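Local coordinates for protein enoyl-CoA hydratase/isomerase (Shewanella pealeana, PDB 4KPK) that probably works as an isomerase of the enoyl-CoA hydratase/isomerase (crotonase) family, at residues 29-34 against 43-48; 83-88 against 232-237; 134-139 against 239-244. All blocks are in the same frame, centred on the assembly; numbering follows the deposited sequence.

From the N terminus, contact 1 closes a short turn, laying helix 30-37 back along strand 41-46, an outermost strand of the main sheet within the chain. Contact 2 starts only after contact 1 is complete; the two still meet, because the carbonyl of G48 probably bonds to the backbone N of both Q85 and I86. Contacts 2 and 3 cross: 83-88 and 134-139, at the starts of neighbouring parallel strands, wait 143 and 99 residues for 232-237 and 239-244, at the end of one helix and the opening of the next. Both long closures join the sheet to C-terminal helices that also meet the second subunit.

Contact 1 of 3, residues 29-34 against 43-48; sequences TQTEIL and CTLNGG
A threonine, not a large apolar residue, sits at the centre of this contact: T31 lays its methyl against strand backbone, with CG2 3.7 Å from C43 O and 3.8 Å from T44 CA. CG2 stands anti to the backbone N (chi1 -58° for OG1), while OG1 is turned beside that N and hydrogen-bonds to NE2 of H77 on helix 65-80, so the buried hydroxyl has a partner. L45 crosses T31 at about a right angle and brings CD2 to 4.0 Å from T31 OG1. With an alanine here, H77 would probably lose its hydroxyl mate and a gap would open over C43 and T44. Further along, C43 SG reaches the helix, 4.0 Å from L34 CG and 3.7 Å from T31 O. No hydrogen bond joins the two segments. At the start of the helix T29 and E32 form a capping box: E32 N gives to T29 OG1 (3.0 Å), and T29 N gives to E32 OE1 (2.8 Å). The axes of 30-34 and 43-46 run nearly antiparallel, at 160° and 7.3 Å apart: a helix laid back along the first strand of a beta hairpin, which 49-54 completes, at the border of the crotonase-type sheet.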
# COMPACT_ATOMS: atom_id res chain seq x y z
N THR A 29 -0.57 -22.21 -38.22
CA THR A 29 0.46 -21.81 -37.26
C THR A 29 0.43 -22.66 -35.98
O THR A 29 -0.56 -23.37 -35.68
CB THR A 29 0.26 -20.35 -36.83
OG1 THR A 29 -1.03 -20.23 -36.20
CG2 THR A 29 0.32 -19.42 -38.03
N GLN A 30 1.51 -22.57 -35.22
CA GLN A 30 1.58 -23.26 -33.93
C GLN A 30 0.45 -22.80 -32.98
O GLN A 30 -0.12 -23.59 -32.24
CB GLN A 30 2.96 -23.06 -33.32
CG GLN A 30 4.02 -23.82 -34.13
CD GLN A 30 3.90 -25.33 -33.94
OE1 GLN A 30 3.49 -26.08 -34.83
NE2 GLN A 30 4.21 -25.75 -32.80
N THR A 31 0.13 -21.51 -33.04
CA THR A 31 -0.99 -20.96 -32.26
C THR A 31 -2.35 -21.56 -32.69
O THR A 31 -3.15 -22.02 -31.86
CB THR A 31 -1.04 -19.43 -32.43
OG1 THR A 31 0.22 -18.89 -32.01
CG2 THR A 31 -2.20 -18.82 -31.63
N GLU A 32 -2.63 -21.52 -33.98
CA GLU A 32 -3.83 -22.17 -34.55
C GLU A 32 -3.90 -23.66 -34.16
O GLU A 32 -4.95 -24.17 -33.83
CB GLU A 32 -3.85 -21.98 -36.05
CG GLU A 32 -4.03 -20.52 -36.46
CD GLU A 32 -3.85 -20.30 -37.96
OE1 GLU A 32 -3.04 -21.00 -38.64
OE2 GLU A 32 -4.55 -19.42 -38.48
N ILE A 33 -2.77 -24.35 -34.10
CA ILE A 33 -2.78 -25.78 -33.73
C ILE A 33 -3.08 -25.89 -32.25
O ILE A 33 -3.88 -26.73 -31.82
CB ILE A 33 -1.45 -26.49 -34.06
CG1 ILE A 33 -1.32 -26.68 -35.58
CG2 ILE A 33 -1.36 -27.85 -33.37
CD1 ILE A 33 0.14 -26.85 -36.05
N LEU A 34 -2.46 -25.04 -31.45
CA LEU A 34 -2.70 -25.10 -30.03
C LEU A 34 -4.21 -24.75 -29.78
O LEU A 34 -4.93 -25.51 -29.15
CB LEU A 34 -1.73 -24.17 -29.32
CG LEU A 34 -1.73 -24.07 -27.80
CD1 LEU A 34 -1.63 -25.42 -27.09
CD2 LEU A 34 -0.57 -23.17 -27.41
N CYS A 43 -6.89 -19.59 -28.26
CA CYS A 43 -5.79 -18.69 -28.29
C CYS A 43 -5.58 -18.24 -29.70
O CYS A 43 -5.73 -19.04 -30.62
CB CYS A 43 -4.53 -19.35 -27.67
SG CYS A 43 -4.03 -20.90 -28.40
N THR A 44 -5.30 -16.95 -29.87
CA THR A 44 -5.09 -16.36 -31.20
C THR A 44 -3.97 -15.36 -31.14
O THR A 44 -3.61 -14.85 -30.06
CB THR A 44 -6.38 -15.64 -31.73
OG1 THR A 44 -6.74 -14.58 -30.84
CG2 THR A 44 -7.48 -16.60 -31.81
N LEU A 45 -3.42 -15.04 -32.31
CA LEU A 45 -2.31 -14.12 -32.39
C LEU A 45 -2.41 -13.27 -33.64
O LEU A 45 -2.44 -13.79 -34.73
CB LEU A 45 -1.00 -14.92 -32.39
CG LEU A 45 0.29 -14.11 -32.42
CD1 LEU A 45 0.44 -13.26 -31.18
CD2 LEU A 45 1.45 -15.10 -32.51
N ASN A 46 -2.52 -11.96 -33.49
CA ASN A 46 -2.67 -11.07 -34.63
C ASN A 46 -2.07 -9.75 -34.24
O ASN A 46 -2.43 -9.16 -33.20
CB ASN A 46 -4.14 -10.80 -35.03
CG ASN A 46 -5.08 -11.97 -34.75
OD1 ASN A 46 -5.13 -12.94 -35.50
ND2 ASN A 46 -5.89 -11.85 -33.69
N GLY A 47 -1.18 -9.26 -35.08
CA GLY A 47 -0.75 -7.88 -35.05
C GLY A 47 -0.14 -7.39 -33.73
O GLY A 47 -0.35 -6.24 -33.35
N GLY A 48 0.61 -8.27 -33.06
CA GLY A 48 1.30 -7.93 -31.82
C GLY A 48 0.65 -8.48 -30.58
O GLY A 48 1.29 -8.62 -29.54

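Contact 2 of 3, residues 83-88 against 232-237; sequences QCQILL and ALLSNS
In this crotonase-type fold the start of a central parallel strand, 86-91, meets the last turn of helix 222-235, and I86 is wedged against L233 and L234. The wedge is one methyl: I86 CD1 sits 3.4 Å from L233 CB and 3.4 Å from L234 CD2, both tighter than usual for carbon pairs. The nearly extended end of I86 (chi2 164°) carries CD1 out to the helix, and its side chain crosses each leucine at about a right angle. L234 reaches the strand with CD2. That same CD2 also meets Q85, lying 3.7 Å from CB and 3.8 Å from OE1, where the glutamine chain bends at chi2 (103°). No hydrogen bond links the segments; the contact between them is van der Waals packing. Beyond the helix end, S237 caps the next helix through a bond from G240 N to its OG. N236 ND2 bonds to the carbonyl oxygens of L199 and T200 of the second subunit, and L233 packs on L199 of that subunit. On the sheet side I86 pairs with G48 and A50, while L233 bridges from P136, just before strand 137-141, to M241 of helix 238-251.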
# COMPACT_ATOMS: atom_id res chain seq x y z
N GLN A 83 6.53 -12.70 -32.12
CA GLN A 83 5.39 -11.90 -32.64
C GLN A 83 4.35 -11.43 -31.56
O GLN A 83 3.39 -10.69 -31.84
CB GLN A 83 4.70 -12.72 -33.72
CG GLN A 83 3.98 -11.90 -34.79
CD GLN A 83 2.99 -12.74 -35.60
OE1 GLN A 83 3.38 -13.74 -36.21
NE2 GLN A 83 1.70 -12.34 -35.61
N CYS A 84 4.52 -11.89 -30.31
CA CYS A 84 3.66 -11.50 -29.19
C CYS A 84 4.33 -10.36 -28.45
O CYS A 84 5.38 -10.56 -27.79
CB CYS A 84 3.42 -12.69 -28.23
SG CYS A 84 2.57 -12.21 -26.71
N GLN A 85 3.76 -9.16 -28.58
CA GLN A 85 4.22 -8.01 -27.77
C GLN A 85 3.37 -7.84 -26.51
O GLN A 85 3.84 -7.30 -25.54
CB GLN A 85 4.13 -6.68 -28.54
CG GLN A 85 5.26 -6.40 -29.54
CD GLN A 85 4.89 -6.63 -31.02
OE1 GLN A 85 4.17 -5.82 -31.66
NE2 GLN A 85 5.41 -7.73 -31.57
N ILE A 86 2.10 -8.21 -26.57
CA ILE A 86 1.15 -8.01 -25.52
C ILE A 86 0.39 -9.32 -25.42
O ILE A 86 0.23 -9.99 -26.43
CB ILE A 86 0.14 -6.90 -25.95
CG1 ILE A 86 0.75 -5.51 -25.75
CG2 ILE A 86 -1.19 -6.98 -25.21
CD1 ILE A 86 -0.03 -4.45 -26.51
N LEU A 87 -0.08 -9.66 -24.20
CA LEU A 87 -0.97 -10.79 -23.94
C LEU A 87 -2.24 -10.24 -23.31
O LEU A 87 -2.19 -9.62 -22.25
CB LEU A 87 -0.37 -11.80 -22.95
CG LEU A 87 -1.38 -12.91 -22.61
CD1 LEU A 87 -1.78 -13.75 -23.83
CD2 LEU A 87 -0.94 -13.77 -21.47
N LEU A 88 -3.36 -10.51 -23.96
CA LEU A 88 -4.67 -10.14 -23.51
C LEU A 88 -5.37 -11.41 -22.99
O LEU A 88 -5.44 -12.43 -23.69
CB LEU A 88 -5.40 -9.51 -24.73
CG LEU A 88 -6.57 -8.60 -24.43
CD1 LEU A 88 -7.20 -8.01 -25.70
CD2 LEU A 88 -7.61 -9.40 -23.69
N ALA A 232 -1.25 2.01 -26.62
CA ALA A 232 -0.14 2.62 -25.92
C ALA A 232 1.01 1.55 -25.80
O ALA A 232 2.15 1.82 -26.09
CB ALA A 232 -0.58 3.12 -24.59
N LEU A 233 0.64 0.32 -25.48
CA LEU A 233 1.57 -0.74 -25.18
C LEU A 233 2.35 -1.23 -26.42
O LEU A 233 3.56 -1.40 -26.35
CB LEU A 233 0.85 -1.89 -24.49
CG LEU A 233 0.41 -1.62 -23.03
CD1 LEU A 233 -0.50 -2.74 -22.59
CD2 LEU A 233 1.53 -1.49 -21.96
N LEU A 234 1.68 -1.34 -27.56
CA LEU A 234 2.36 -1.70 -28.80
C LEU A 234 3.34 -0.64 -29.25
O LEU A 234 4.29 -0.98 -29.95
CB LEU A 234 1.36 -2.00 -29.94
CG LEU A 234 0.47 -3.26 -29.80
CD1 LEU A 234 -0.49 -3.43 -30.97
CD2 LEU A 234 1.26 -4.56 -29.60
N SER A 235 3.12 0.62 -28.87
CA SER A 235 4.07 1.69 -29.20
C SER A 235 5.37 1.65 -28.43
O SER A 235 6.35 2.22 -28.86
CB SER A 235 3.44 3.06 -28.94
OG SER A 235 2.15 3.07 -29.46
N ASN A 236 5.38 1.04 -27.25
CA ASN A 236 6.53 1.22 -26.33
C ASN A 236 7.58 0.15 -26.48
O ASN A 236 7.35 -0.90 -27.05
CB ASN A 236 6.07 1.26 -24.85
CG ASN A 236 5.05 2.36 -24.55
OD1 ASN A 236 5.03 3.40 -25.18
ND2 ASN A 236 4.21 2.14 -23.57
N SER A 237 8.74 0.40 -25.88
CA SER A 237 9.86 -0.57 -25.96
C SER A 237 9.57 -1.91 -25.32
O SER A 237 9.43 -2.00 -24.11
CB SER A 237 11.07 0.04 -25.29
OG SER A 237 12.10 -0.88 -25.14

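Contact 3 of 3, residues 134-139 against 239-244; sequences PKPTIT and QGMAWV
P134 comes up against A242 first: its carbonyl O lies 3.4 Å from A242 CB, and the two CB atoms are 4.4 Å apart. Here the backbones are at their nearest, with P134 CA only 4.9 Å from A242 CA, a separation that the small alanine side chain permits. K135 turns the other way; its long chain sends NZ to the carbonyl oxygens of F78, K79 and N81, at and just past the end of helix 65-80, where a positive charge would be favourably placed. P136 is the next to touch the helix, meeting M241, present as selenomethionine. The CG and CD atoms of the proline ring do the touching: CG is 4.0 Å from SE and 4.1 Å from CE, while CD lies 4.2 Å from CE. M241 crosses the ring at about a right angle, and the bend at its last torsion (chi3 -72°) folds the methyl back beside CG and CD. This is where the parallel part of the sheet in the crotonase-type fold meets helix 238-251 of its C-terminal helical part. M241 also packs on L199 of the second subunit, so the selenomethionine lies close to the subunit interface. After P136, the chain enters strand 137-141: the carbonyl of P136 and the N-H of I138 probably bond to L87 N and L87 O.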
# COMPACT_ATOMS: atom_id res chain seq x y z
N PRO A 134 7.02 -11.55 -19.24
CA PRO A 134 7.92 -10.41 -19.53
C PRO A 134 7.37 -9.45 -20.57
O PRO A 134 8.14 -8.79 -21.29
CB PRO A 134 9.22 -11.10 -20.05
CG PRO A 134 8.74 -12.40 -20.59
CD PRO A 134 7.63 -12.83 -19.66
N LYS A 135 6.05 -9.34 -20.61
CA LYS A 135 5.33 -8.59 -21.59
C LYS A 135 4.04 -8.09 -20.91
O LYS A 135 3.51 -8.74 -19.99
CB LYS A 135 4.97 -9.52 -22.75
CG LYS A 135 6.15 -10.03 -23.56
CD LYS A 135 5.80 -11.21 -24.45
CE LYS A 135 7.00 -11.56 -25.34
NZ LYS A 135 6.78 -12.84 -26.06
N PRO A 136 3.56 -6.91 -21.32
CA PRO A 136 2.36 -6.37 -20.68
C PRO A 136 1.21 -7.30 -20.87
O PRO A 136 1.04 -7.84 -21.96
CB PRO A 136 2.10 -5.05 -21.43
CG PRO A 136 2.84 -5.15 -22.70
CD PRO A 136 3.99 -6.08 -22.46
N THR A 137 0.47 -7.52 -19.79
CA THR A 137 -0.74 -8.33 -19.76
C THR A 137 -1.95 -7.42 -19.41
O THR A 137 -1.85 -6.60 -18.54
CB THR A 137 -0.62 -9.44 -18.74
OG1 THR A 137 -0.30 -8.88 -17.44
CG2 THR A 137 0.52 -10.39 -19.13
N ILE A 138 -3.07 -7.63 -20.08
CA ILE A 138 -4.35 -6.90 -19.88
C ILE A 138 -5.37 -8.00 -19.67
O ILE A 138 -5.49 -8.86 -20.52
CB ILE A 138 -4.76 -6.09 -21.15
CG1 ILE A 138 -3.63 -5.13 -21.49
CG2 ILE A 138 -6.07 -5.26 -20.92
CD1 ILE A 138 -3.74 -4.43 -22.78
N THR A 139 -6.07 -7.97 -18.53
CA THR A 139 -7.23 -8.83 -18.30
C THR A 139 -8.60 -8.06 -18.36
O THR A 139 -8.78 -7.02 -17.74
CB THR A 139 -7.04 -9.60 -16.97
OG1 THR A 139 -5.84 -10.39 -17.09
CG2 THR A 139 -8.20 -10.54 -16.63
N GLN A 239 11.74 -4.19 -24.65
CA GLN A 239 12.77 -4.36 -23.62
C GLN A 239 12.55 -3.49 -22.38
O GLN A 239 12.76 -3.96 -21.25
CB GLN A 239 14.17 -4.09 -24.17
CG GLN A 239 15.25 -4.35 -23.12
CD GLN A 239 16.67 -4.02 -23.60
OE1 GLN A 239 17.52 -4.91 -23.70
NE2 GLN A 239 16.92 -2.75 -23.92
N GLY A 240 12.19 -2.22 -22.59
CA GLY A 240 11.97 -1.31 -21.50
C GLY A 240 10.81 -1.76 -20.61
O GLY A 240 10.90 -1.73 -19.37
N MSE A 241 9.75 -2.24 -21.23
CA MSE A 241 8.58 -2.75 -20.48
C MSE A 241 8.97 -3.99 -19.71
O MSE A 241 8.61 -4.16 -18.55
CB MSE A 241 7.44 -3.03 -21.47
CG MSE A 241 6.92 -1.66 -21.92
SE MSE A 241 5.15 -1.94 -22.76
CE MSE A 241 5.68 -2.80 -24.41
N ALA A 242 9.71 -4.89 -20.33
CA ALA A 242 10.20 -6.08 -19.55
C ALA A 242 11.06 -5.70 -18.38
O ALA A 242 10.96 -6.28 -17.28
CB ALA A 242 10.97 -7.03 -20.46
N TRP A 243 11.92 -4.70 -18.58
CA TRP A 243 12.77 -4.22 -17.47
C TRP A 243 12.01 -3.47 -16.41
O TRP A 243 12.40 -3.53 -15.26
CB TRP A 243 13.94 -3.39 -17.99
CG TRP A 243 15.03 -4.21 -18.63
CD1 TRP A 243 14.85 -5.34 -19.43
CD2 TRP A 243 16.45 -3.99 -18.59
NE1 TRP A 243 16.05 -5.81 -19.87
CE2 TRP A 243 17.05 -5.00 -19.39
CE3 TRP A 243 17.27 -3.02 -17.97
CZ2 TRP A 243 18.43 -5.10 -19.55
CZ3 TRP A 243 18.64 -3.10 -18.15
CH2 TRP A 243 19.22 -4.14 -18.94
N VAL A 244 10.91 -2.76 -16.77
CA VAL A 244 10.07 -2.07 -15.81
C VAL A 244 9.55 -3.13 -14.90
O VAL A 244 9.55 -2.95 -13.71
CB VAL A 244 8.84 -1.33 -16.45
CG1 VAL A 244 7.64 -1.27 -15.49
CG2 VAL A 244 9.20 0.10 -16.85